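Local coordinates for tubulin-specific chaperone (Trypanosoma brucei, PDB 4B6W), which probably binds alpha-tubulin and microtubule plus ends as tubulin-binding cofactor B, of which this chain is the ubiquitin-like domain, at residues 38-52 with 72-85. Residues are numbered along the deposited sequence; the frame is centred on the assembly and turned at random.
Sequences FATPPEYMQLQLIDD and CRDEFVIHVVDLQP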
ATOM      1  N   PHE A  38      -3.325   5.179  -9.027  1.00 35.64           N
ATOM      2  CA  PHE A  38      -2.362   4.613  -9.973  1.00 37.97           C
ATOM      3  C   PHE A  38      -2.969   3.813 -11.137  1.00 40.97           C
ATOM      4  O   PHE A  38      -2.414   3.832 -12.259  1.00 44.15           O
ATOM      5  CB  PHE A  38      -1.282   3.826  -9.233  1.00 36.94           C
ATOM      6  CG  PHE A  38      -0.502   4.670  -8.249  1.00 35.77           C
ATOM      7  CD1 PHE A  38      -0.105   5.968  -8.560  1.00 38.36           C
ATOM      8  CD2 PHE A  38      -0.170   4.186  -7.026  1.00 34.17           C
ATOM      9  CE1 PHE A  38       0.610   6.759  -7.618  1.00 37.43           C
ATOM     10  CE2 PHE A  38       0.548   4.972  -6.124  1.00 34.10           C
ATOM     11  CZ  PHE A  38       0.932   6.258  -6.442  1.00 34.79           C
ATOM     12  N   ALA A  39      -4.100   3.159 -10.903  1.00 40.96           N
ATOM     13  CA  ALA A  39      -4.881   2.556 -11.993  1.00 44.48           C
ATOM     14  C   ALA A  39      -4.239   1.292 -12.557  1.00 45.28           C
ATOM     15  O   ALA A  39      -4.454   0.974 -13.709  1.00 48.04           O
ATOM     16  CB  ALA A  39      -5.164   3.589 -13.139  1.00 46.34           C
ATOM     17  N   THR A  40      -3.430   0.611 -11.736  1.00 44.76           N
ATOM     18  CA  THR A  40      -3.077  -0.800 -11.934  1.00 44.89           C
ATOM     19  C   THR A  40      -4.292  -1.568 -11.458  1.00 44.00           C
ATOM     20  O   THR A  40      -4.780  -1.274 -10.368  1.00 42.17           O
ATOM     21  CB  THR A  40      -1.882  -1.256 -11.020  1.00 43.25           C
ATOM     22  OG1 THR A  40      -0.741  -0.425 -11.245  1.00 43.38           O
ATOM     23  CG2 THR A  40      -1.485  -2.727 -11.306  1.00 44.67           C
ATOM     24  N   PRO A  41      -4.784  -2.549 -12.244  1.00 45.46           N
ATOM     25  CA  PRO A  41      -5.806  -3.412 -11.643  1.00 45.36           C
ATOM     26  C   PRO A  41      -5.288  -4.058 -10.345  1.00 42.19           C
ATOM     27  O   PRO A  41      -4.162  -4.508 -10.299  1.00 40.76           O
ATOM     28  CB  PRO A  41      -6.064  -4.481 -12.708  1.00 48.74           C
ATOM     29  CG  PRO A  41      -5.521  -3.926 -13.973  1.00 50.98           C
ATOM     30  CD  PRO A  41      -4.407  -2.991 -13.598  1.00 48.31           C
ATOM     31  N   PRO A  42      -6.111  -4.080  -9.295  1.00 41.34           N
ATOM     32  CA  PRO A  42      -5.721  -4.642  -8.003  1.00 39.83           C
ATOM     33  C   PRO A  42      -5.256  -6.105  -8.029  1.00 41.14           C
ATOM     34  O   PRO A  42      -4.472  -6.514  -7.168  1.00 38.70           O
ATOM     35  CB  PRO A  42      -6.998  -4.495  -7.175  1.00 40.01           C
ATOM     36  CG  PRO A  42      -7.663  -3.303  -7.773  1.00 40.36           C
ATOM     37  CD  PRO A  42      -7.444  -3.448  -9.225  1.00 42.13           C
ATOM     38  N   GLU A  43      -5.749  -6.867  -8.996  0.60 44.22           N
ATOM     39  CA  GLU A  43      -5.299  -8.240  -9.192  0.60 46.42           C
ATOM     40  C   GLU A  43      -3.813  -8.288  -9.612  0.60 46.26           C
ATOM     41  O   GLU A  43      -3.172  -9.331  -9.497  0.60 47.74           O
ATOM     42  CB  GLU A  43      -6.205  -8.964 -10.204  0.60 50.51           C
ATOM     43  CG  GLU A  43      -6.451  -8.228 -11.544  0.60 52.20           C
ATOM     44  CD  GLU A  43      -7.666  -7.275 -11.547  0.60 52.16           C
ATOM     45  OE1 GLU A  43      -7.953  -6.611 -10.519  0.60 48.89           O
ATOM     46  OE2 GLU A  43      -8.323  -7.181 -12.610  0.60 55.07           O
ATOM     47  N   TYR A  44      -3.274  -7.162 -10.080  1.00 44.55           N
ATOM     48  CA  TYR A  44      -1.876  -7.066 -10.510  1.00 44.67           C
ATOM     49  C   TYR A  44      -1.043  -6.155  -9.619  1.00 41.43           C
ATOM     50  O   TYR A  44      -0.035  -5.596 -10.062  1.00 40.09           O
ATOM     51  CB  TYR A  44      -1.818  -6.574 -11.959  1.00 47.18           C
ATOM     52  CG  TYR A  44      -2.380  -7.570 -12.925  1.00 50.98           C
ATOM     53  CD1 TYR A  44      -1.780  -8.813 -13.099  1.00 53.48           C
ATOM     54  CD2 TYR A  44      -3.529  -7.283 -13.659  1.00 53.65           C
ATOM     55  CE1 TYR A  44      -2.324  -9.760 -14.000  1.00 57.96           C
ATOM     56  CE2 TYR A  44      -4.070  -8.205 -14.547  1.00 57.70           C
ATOM     57  CZ  TYR A  44      -3.465  -9.434 -14.711  1.00 59.99           C
ATOM     58  OH  TYR A  44      -4.015 -10.333 -15.606  1.00 67.99           O
HETATM   59  N   MSE A  45      -1.480  -5.998  -8.369  1.00 40.14           N
HETATM   60  CA  MSE A  45      -0.750  -5.240  -7.361  1.00 37.60           C
HETATM   61  C   MSE A  45      -0.304  -6.145  -6.242  1.00 35.37           C
HETATM   62  O   MSE A  45      -1.089  -6.960  -5.720  1.00 35.13           O
HETATM   63  CB  MSE A  45      -1.616  -4.205  -6.690  1.00 38.38           C
HETATM   64  CG  MSE A  45      -2.172  -3.104  -7.512  1.00 42.46           C
HETATM   65 SE   MSE A  45      -3.185  -1.921  -6.229  1.00 50.63          SE
HETATM   66  CE  MSE A  45      -3.946  -0.630  -7.536  1.00 46.05           C
ATOM     67  N   GLN A  46       0.951  -5.952  -5.848  1.00 32.70           N
ATOM     68  CA  GLN A  46       1.419  -6.328  -4.529  1.00 30.93           C
ATOM     69  C   GLN A  46       1.696  -5.047  -3.774  1.00 28.39           C
ATOM     70  O   GLN A  46       2.189  -4.097  -4.354  1.00 27.66           O
ATOM     71  CB  GLN A  46       2.687  -7.158  -4.636  1.00 31.41           C
ATOM     72  CG  GLN A  46       2.432  -8.515  -5.222  1.00 33.44           C
ATOM     73  CD  GLN A  46       3.643  -9.440  -5.224  1.00 34.57           C
ATOM     74  OE1 GLN A  46       3.554 -10.539  -5.762  1.00 37.61           O
ATOM     75  NE2 GLN A  46       4.767  -9.005  -4.658  1.00 32.45           N
ATOM     76  N   LEU A  47       1.338  -5.025  -2.488  1.00 27.37           N
ATOM     77  CA  LEU A  47       1.639  -3.911  -1.566  1.00 25.14           C
ATOM     78  C   LEU A  47       2.829  -4.262  -0.635  1.00 24.93           C
ATOM     79  O   LEU A  47       2.778  -5.217   0.130  1.00 26.02           O
ATOM     80  CB  LEU A  47       0.389  -3.516  -0.752  1.00 24.22           C
ATOM     81  CG  LEU A  47      -0.887  -2.987  -1.494  1.00 24.29           C
ATOM     82  CD1 LEU A  47      -1.955  -2.541  -0.479  1.00 22.78           C
ATOM     83  CD2 LEU A  47      -0.638  -1.861  -2.544  1.00 22.69           C
ATOM     84  N   GLN A  48       3.907  -3.486  -0.763  1.00 24.25           N
ATOM     85  CA  GLN A  48       5.098  -3.566   0.074  1.00 23.98           C
ATOM     86  C   GLN A  48       4.979  -2.492   1.180  1.00 23.02           C
ATOM     87  O   GLN A  48       4.755  -1.331   0.870  1.00 22.41           O
ATOM     88  CB  GLN A  48       6.339  -3.275  -0.806  1.00 24.19           C
ATOM     89  CG  GLN A  48       7.679  -3.318  -0.068  1.00 24.48           C
ATOM     90  CD  GLN A  48       8.837  -2.889  -0.928  1.00 25.07           C
ATOM     91  OE1 GLN A  48       8.678  -2.548  -2.098  1.00 25.20           O
ATOM     92  NE2 GLN A  48      10.025  -2.883  -0.340  1.00 26.05           N
ATOM     93  N   LEU A  49       5.128  -2.862   2.445  1.00 22.91           N
ATOM     94  CA  LEU A  49       5.028  -1.894   3.538  1.00 22.40           C
ATOM     95  C   LEU A  49       6.461  -1.570   3.921  1.00 23.46           C
ATOM     96  O   LEU A  49       7.254  -2.469   4.236  1.00 23.84           O
ATOM     97  CB  LEU A  49       4.242  -2.446   4.748  1.00 22.72           C
ATOM     98  CG  LEU A  49       3.947  -1.447   5.892  1.00 22.54           C
ATOM     99  CD1 LEU A  49       3.077  -0.287   5.414  1.00 20.99           C
ATOM    100  CD2 LEU A  49       3.364  -2.129   7.161  1.00 23.23           C
ATOM    101  N   ILE A  50       6.800  -0.280   3.818  1.00 23.89           N
ATOM    102  CA  ILE A  50       8.109   0.224   4.171  1.00 25.12           C
ATOM    103  C   ILE A  50       7.929   1.152   5.363  1.00 26.30           C
ATOM    104  O   ILE A  50       7.034   1.963   5.386  1.00 25.91           O
ATOM    105  CB  ILE A  50       8.746   0.984   2.995  1.00 24.93           C
ATOM    106  CG1 ILE A  50       8.778   0.107   1.725  1.00 25.01           C
ATOM    107  CG2 ILE A  50      10.181   1.445   3.346  1.00 26.01           C
ATOM    108  CD1 ILE A  50       8.835   0.904   0.386  1.00 23.42           C
ATOM    109  N   ASP A  51       8.760   1.041   6.380  1.00 29.33           N
ATOM    110  CA  ASP A  51       8.673   2.026   7.447  1.00 31.76           C
ATOM    111  C   ASP A  51       9.312   3.368   7.049  1.00 32.01           C
ATOM    112  O   ASP A  51       9.828   3.547   5.941  1.00 30.64           O
ATOM    113  CB  ASP A  51       9.229   1.460   8.760  1.00 35.20           C
ATOM    114  CG  ASP A  51      10.730   1.586   8.889  1.00 37.78           C
ATOM    115  OD1 ASP A  51      11.378   1.994   7.906  1.00 38.80           O
ATOM    116  OD2 ASP A  51      11.250   1.278   9.998  1.00 41.32           O
ATOM    117  N   ASP A  52       9.235   4.314   7.967  1.00 34.18           N
ATOM    118  CA  ASP A  52       9.776   5.666   7.761  1.00 35.86           C
ATOM    119  C   ASP A  52      11.308   5.760   7.770  1.00 37.21           C
ATOM    120  O   ASP A  52      11.853   6.815   7.514  1.00 38.64           O
ATOM    121  CB  ASP A  52       9.210   6.604   8.828  1.00 37.80           C
ATOM    122  CG  ASP A  52       9.421   6.082  10.241  1.00 40.57           C
ATOM    123  OD1 ASP A  52       9.444   4.852  10.438  1.00 40.22           O
ATOM    124  OD2 ASP A  52       9.553   6.901  11.177  1.00 43.56           O
ATOM    125  N   CYS A  72       1.455  -1.531  10.764  1.00 33.25           N
ATOM    126  CA  CYS A  72       1.594  -0.243  10.097  1.00 32.39           C
ATOM    127  C   CYS A  72       1.436   0.944  11.066  1.00 33.54           C
ATOM    128  O   CYS A  72       0.629   0.894  12.001  1.00 34.37           O
ATOM    129  CB  CYS A  72       0.618  -0.140   8.953  1.00 30.86           C
ATOM    130  SG  CYS A  72       0.876   1.295   7.916  1.00 30.11           S
ATOM    131  N   ARG A  73       2.241   1.984  10.850  1.00 33.56           N
ATOM    132  CA  ARG A  73       2.243   3.162  11.705  1.00 35.99           C
ATOM    133  C   ARG A  73       2.195   4.395  10.837  1.00 33.99           C
ATOM    134  O   ARG A  73       2.368   4.311   9.616  1.00 31.72           O
ATOM    135  CB  ARG A  73       3.495   3.232  12.583  1.00 40.23           C
ATOM    136  CG  ARG A  73       3.810   1.978  13.423  1.00 45.15           C
ATOM    137  CD  ARG A  73       2.740   1.646  14.469  1.00 49.52           C
ATOM    138  NE  ARG A  73       3.102   0.470  15.269  1.00 53.60           N
ATOM    139  CZ  ARG A  73       4.020   0.472  16.242  1.00 59.67           C
ATOM    140  NH1 ARG A  73       4.699   1.587  16.557  1.00 61.68           N
ATOM    141  NH2 ARG A  73       4.276  -0.654  16.911  1.00 62.93           N
ATOM    142  N   ASP A  74       1.976   5.546  11.467  1.00 34.47           N
ATOM    143  CA  ASP A  74       2.019   6.805  10.746  1.00 34.02           C
ATOM    144  C   ASP A  74       3.396   6.988  10.106  1.00 33.61           C
ATOM    145  O   ASP A  74       4.430   6.628  10.698  1.00 34.12           O
ATOM    146  CB  ASP A  74       1.725   7.987  11.670  1.00 36.37           C
ATOM    147  CG  ASP A  74       0.280   8.058  12.095  1.00 36.62           C
ATOM    148  OD1 ASP A  74      -0.604   8.095  11.250  1.00 35.74           O
ATOM    149  OD2 ASP A  74       0.003   8.083  13.301  1.00 40.05           O
ATOM    150  N   GLU A  75       3.383   7.545   8.900  1.00 31.97           N
ATOM    151  CA  GLU A  75       4.571   7.966   8.162  1.00 32.31           C
ATOM    152  C   GLU A  75       5.255   6.816   7.448  1.00 29.81           C
ATOM    153  O   GLU A  75       6.327   6.981   6.871  1.00 30.11           O
ATOM    154  CB  GLU A  75       5.557   8.750   9.046  1.00 35.84           C
ATOM    155  CG  GLU A  75       4.930   9.691  10.130  1.00 39.73           C
ATOM    156  CD  GLU A  75       3.865  10.649   9.576  1.00 42.19           C
ATOM    157  OE1 GLU A  75       3.951  10.947   8.352  1.00 41.46           O
ATOM    158  OE2 GLU A  75       2.959  11.116  10.367  1.00 44.63           O
ATOM    159  N   PHE A  76       4.608   5.655   7.462  1.00 28.36           N
ATOM    160  CA  PHE A  76       5.049   4.475   6.734  1.00 26.39           C
ATOM    161  C   PHE A  76       4.678   4.665   5.270  1.00 25.90           C
ATOM    162  O   PHE A  76       3.882   5.552   4.964  1.00 25.35           O
ATOM    163  CB  PHE A  76       4.373   3.212   7.273  1.00 25.47           C
ATOM    164  CG  PHE A  76       5.059   2.591   8.462  1.00 26.49           C
ATOM    165  CD1 PHE A  76       5.751   3.357   9.380  1.00 28.02           C
ATOM    166  CD2 PHE A  76       4.960   1.231   8.681  1.00 26.61           C
ATOM    167  CE1 PHE A  76       6.362   2.769  10.476  1.00 29.86           C
ATOM    168  CE2 PHE A  76       5.550   0.633   9.789  1.00 28.24           C
ATOM    169  CZ  PHE A  76       6.254   1.403  10.681  1.00 29.85           C
ATOM    170  N   VAL A  77       5.232   3.825   4.382  1.00 25.01           N
ATOM    171  CA  VAL A  77       5.051   3.991   2.952  1.00 24.88           C
ATOM    172  C   VAL A  77       4.512   2.700   2.396  1.00 24.95           C
ATOM    173  O   VAL A  77       5.061   1.609   2.645  1.00 24.52           O
ATOM    174  CB  VAL A  77       6.390   4.364   2.255  1.00 25.54           C
ATOM    175  CG1 VAL A  77       6.243   4.415   0.747  1.00 24.68           C
ATOM    176  CG2 VAL A  77       6.916   5.696   2.786  1.00 26.20           C
ATOM    177  N   ILE A  78       3.393   2.793   1.689  1.00 25.11           N
ATOM    178  CA  ILE A  78       2.888   1.623   0.997  1.00 25.36           C
ATOM    179  C   ILE A  78       3.363   1.780  -0.443  1.00 25.92           C
ATOM    180  O   ILE A  78       2.977   2.754  -1.127  1.00 25.30           O
ATOM    181  CB  ILE A  78       1.359   1.530   1.033  1.00 26.62           C
ATOM    182  CG1 ILE A  78       0.852   1.130   2.426  1.00 27.08           C
ATOM    183  CG2 ILE A  78       0.874   0.493   0.025  1.00 27.12           C
ATOM    184  CD1 ILE A  78      -0.649   1.118   2.559  1.00 26.10           C
ATOM    185  N   HIS A  79       4.220   0.849  -0.887  1.00 26.00           N
ATOM    186  CA  HIS A  79       4.781   0.877  -2.242  1.00 26.34           C
ATOM    187  C   HIS A  79       4.027  -0.126  -3.097  1.00 26.32           C
ATOM    188  O   HIS A  79       3.887  -1.291  -2.728  1.00 26.75           O
ATOM    189  CB  HIS A  79       6.275   0.577  -2.205  1.00 26.47           C
ATOM    190  CG  HIS A  79       6.915   0.483  -3.553  1.00 27.69           C
ATOM    191  ND1 HIS A  79       7.027   1.566  -4.404  1.00 27.87           N
ATOM    192  CD2 HIS A  79       7.510  -0.562  -4.190  1.00 28.58           C
ATOM    193  CE1 HIS A  79       7.662   1.194  -5.503  1.00 29.07           C
ATOM    194  NE2 HIS A  79       7.968  -0.090  -5.400  1.00 29.19           N
ATOM    195  N   VAL A  80       3.512   0.340  -4.229  1.00 26.65           N
ATOM    196  CA  VAL A  80       2.710  -0.507  -5.108  1.00 27.32           C
ATOM    197  C   VAL A  80       3.575  -1.147  -6.217  1.00 28.21           C
ATOM    198  O   VAL A  80       4.091  -0.446  -7.090  1.00 28.93           O
ATOM    199  CB  VAL A  80       1.533   0.314  -5.715  1.00 27.94           C
ATOM    200  CG1 VAL A  80       0.671  -0.543  -6.612  1.00 28.68           C
ATOM    201  CG2 VAL A  80       0.713   0.955  -4.589  1.00 27.40           C
ATOM    202  N   VAL A  81       3.733  -2.470  -6.174  1.00 27.85           N
ATOM    203  CA  VAL A  81       4.481  -3.160  -7.190  1.00 29.69           C
ATOM    204  C   VAL A  81       3.511  -3.608  -8.285  1.00 31.59           C
ATOM    205  O   VAL A  81       2.528  -4.271  -8.018  1.00 31.50           O
ATOM    206  CB  VAL A  81       5.289  -4.349  -6.624  1.00 30.25           C
ATOM    207  CG1 VAL A  81       6.219  -4.899  -7.711  1.00 31.70           C
ATOM    208  CG2 VAL A  81       6.081  -3.922  -5.402  1.00 28.26           C
ATOM    209  N   ASP A  82       3.794  -3.192  -9.511  1.00 33.88           N
ATOM    210  CA  ASP A  82       2.915  -3.370 -10.647  1.00 37.34           C
ATOM    211  C   ASP A  82       3.338  -4.624 -11.405  1.00 40.66           C
ATOM    212  O   ASP A  82       4.447  -4.674 -11.960  1.00 41.82           O
ATOM    213  CB  ASP A  82       2.989  -2.147 -11.567  1.00 39.10           C
ATOM    214  CG  ASP A  82       1.908  -2.151 -12.658  1.00 42.64           C
ATOM    215  OD1 ASP A  82       1.761  -3.168 -13.340  1.00 45.22           O
ATOM    216  OD2 ASP A  82       1.193  -1.136 -12.837  1.00 44.61           O
ATOM    217  N   LEU A  83       2.449  -5.617 -11.433  1.00 43.05           N
ATOM    218  CA  LEU A  83       2.689  -6.895 -12.120  1.00 48.04           C
ATOM    219  C   LEU A  83       1.908  -7.076 -13.446  1.00 52.75           C
ATOM    220  O   LEU A  83       1.929  -8.174 -14.024  1.00 55.21           O
ATOM    221  CB  LEU A  83       2.326  -8.061 -11.187  1.00 48.45           C
ATOM    222  CG  LEU A  83       3.237  -8.372  -9.994  1.00 46.89           C
ATOM    223  CD1 LEU A  83       3.251  -7.258  -9.001  1.00 43.70           C
ATOM    224  CD2 LEU A  83       2.780  -9.683  -9.321  1.00 48.92           C
ATOM    225  N   GLN A  84       1.233  -6.034 -13.941  1.00 55.28           N
ATOM    226  CA  GLN A  84       0.304  -6.241 -15.059  1.00 62.89           C
ATOM    227  C   GLN A  84       1.082  -6.508 -16.342  1.00 69.03           C
ATOM    228  O   GLN A  84       2.078  -5.845 -16.607  1.00 66.70           O
ATOM    229  CB  GLN A  84      -0.736  -5.107 -15.207  1.00 61.65           C
ATOM    230  CG  GLN A  84      -0.255  -3.768 -15.745  1.00 61.33           C
ATOM    231  CD  GLN A  84      -1.368  -2.702 -15.747  1.00 60.52           C
ATOM    232  OE1 GLN A  84      -2.303  -2.767 -16.545  1.00 62.20           O
ATOM    233  NE2 GLN A  84      -1.249  -1.713 -14.863  1.00 57.83           N
ATOM    234  N   PRO A  85       0.643  -7.508 -17.128  1.00 79.29           N
ATOM    235  CA  PRO A  85       1.445  -7.911 -18.278  1.00 86.58           C
ATOM    236  C   PRO A  85       1.264  -7.003 -19.500  1.00 94.61           C
ATOM    237  O   PRO A  85       0.521  -6.020 -19.441  1.00 87.50           O
ATOM    238  CB  PRO A  85       0.958  -9.342 -18.564  1.00 89.46           C
ATOM    239  CG  PRO A  85      -0.273  -9.561 -17.695  1.00 87.02           C
ATOM    240  CD  PRO A  85      -0.626  -8.256 -17.066  1.00 81.95           C
TER
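Strands 45-50 and 77-82 pair antiparallel inside the mixed beta-sheet of the ubiquitin-like fold, the last strand lying between strands 2-9 and 45-50. Gln-46 with Val-81, Gln-48 with His-79 and Ile-50 with Val-77 form the hydrogen-bonded pairs, and Leu-83 N to Tyr-44 O (2.8 Å) carries the pairing one step further. Met-45 (selenomethionine), Leu-47, Leu-49, Ile-78 and Val-80 share the face covered by helix 27-35. There CD2 of Leu-47 lies 3.7 Å from CG2 of Val-80 and also reaches CG2 of Ile-78, while Val-80 CG1 meets Met-45 CG; Val-34 of the helix touches both Met-45 and Val-80. With CG anti to the backbone N (chi1 -174°), Leu-49 sends CD1 to within 3.7 Å of Cys-72 SG. On the other face Ile-50 CD1 rests on His-79 CB. His-79 ND1 bonds to Thr-8 OG1 of strand 2-9, and Gln-48 NE2 to Thr-56 OG1 of strand 56-58, so each polar end is held by the strand next to its own.

Aromatic rings finish both ends. Asp-51 CA stands over the centre of the Phe-76 ring, 3.7 Å from its centroid, in a CH-pi contact, and Leu-49 CG meets the ring at its edge. Pro-85 CD lies over one face of the Tyr-44 ring, 4.0 Å from the centroid, although Pro-85 is poorly ordered.

At the end of the last strand, Thr-40 OG1 donates to OD2 of Asp-82 (2.6 Å), arriving from above the carboxylate plane. The syn lone pair of OD2 takes Gln-84 NE2, though Gln-84 is poorly ordered, and OD1 accepts Gln-84 N at 3.0 Å in an Asx turn. Up to three donors thus hold the carboxylate, probably favouring its ionised form, and Asp-82 joins its own C-terminal turn, through Gln-84, to the loop before strand 45-50, through Thr-40.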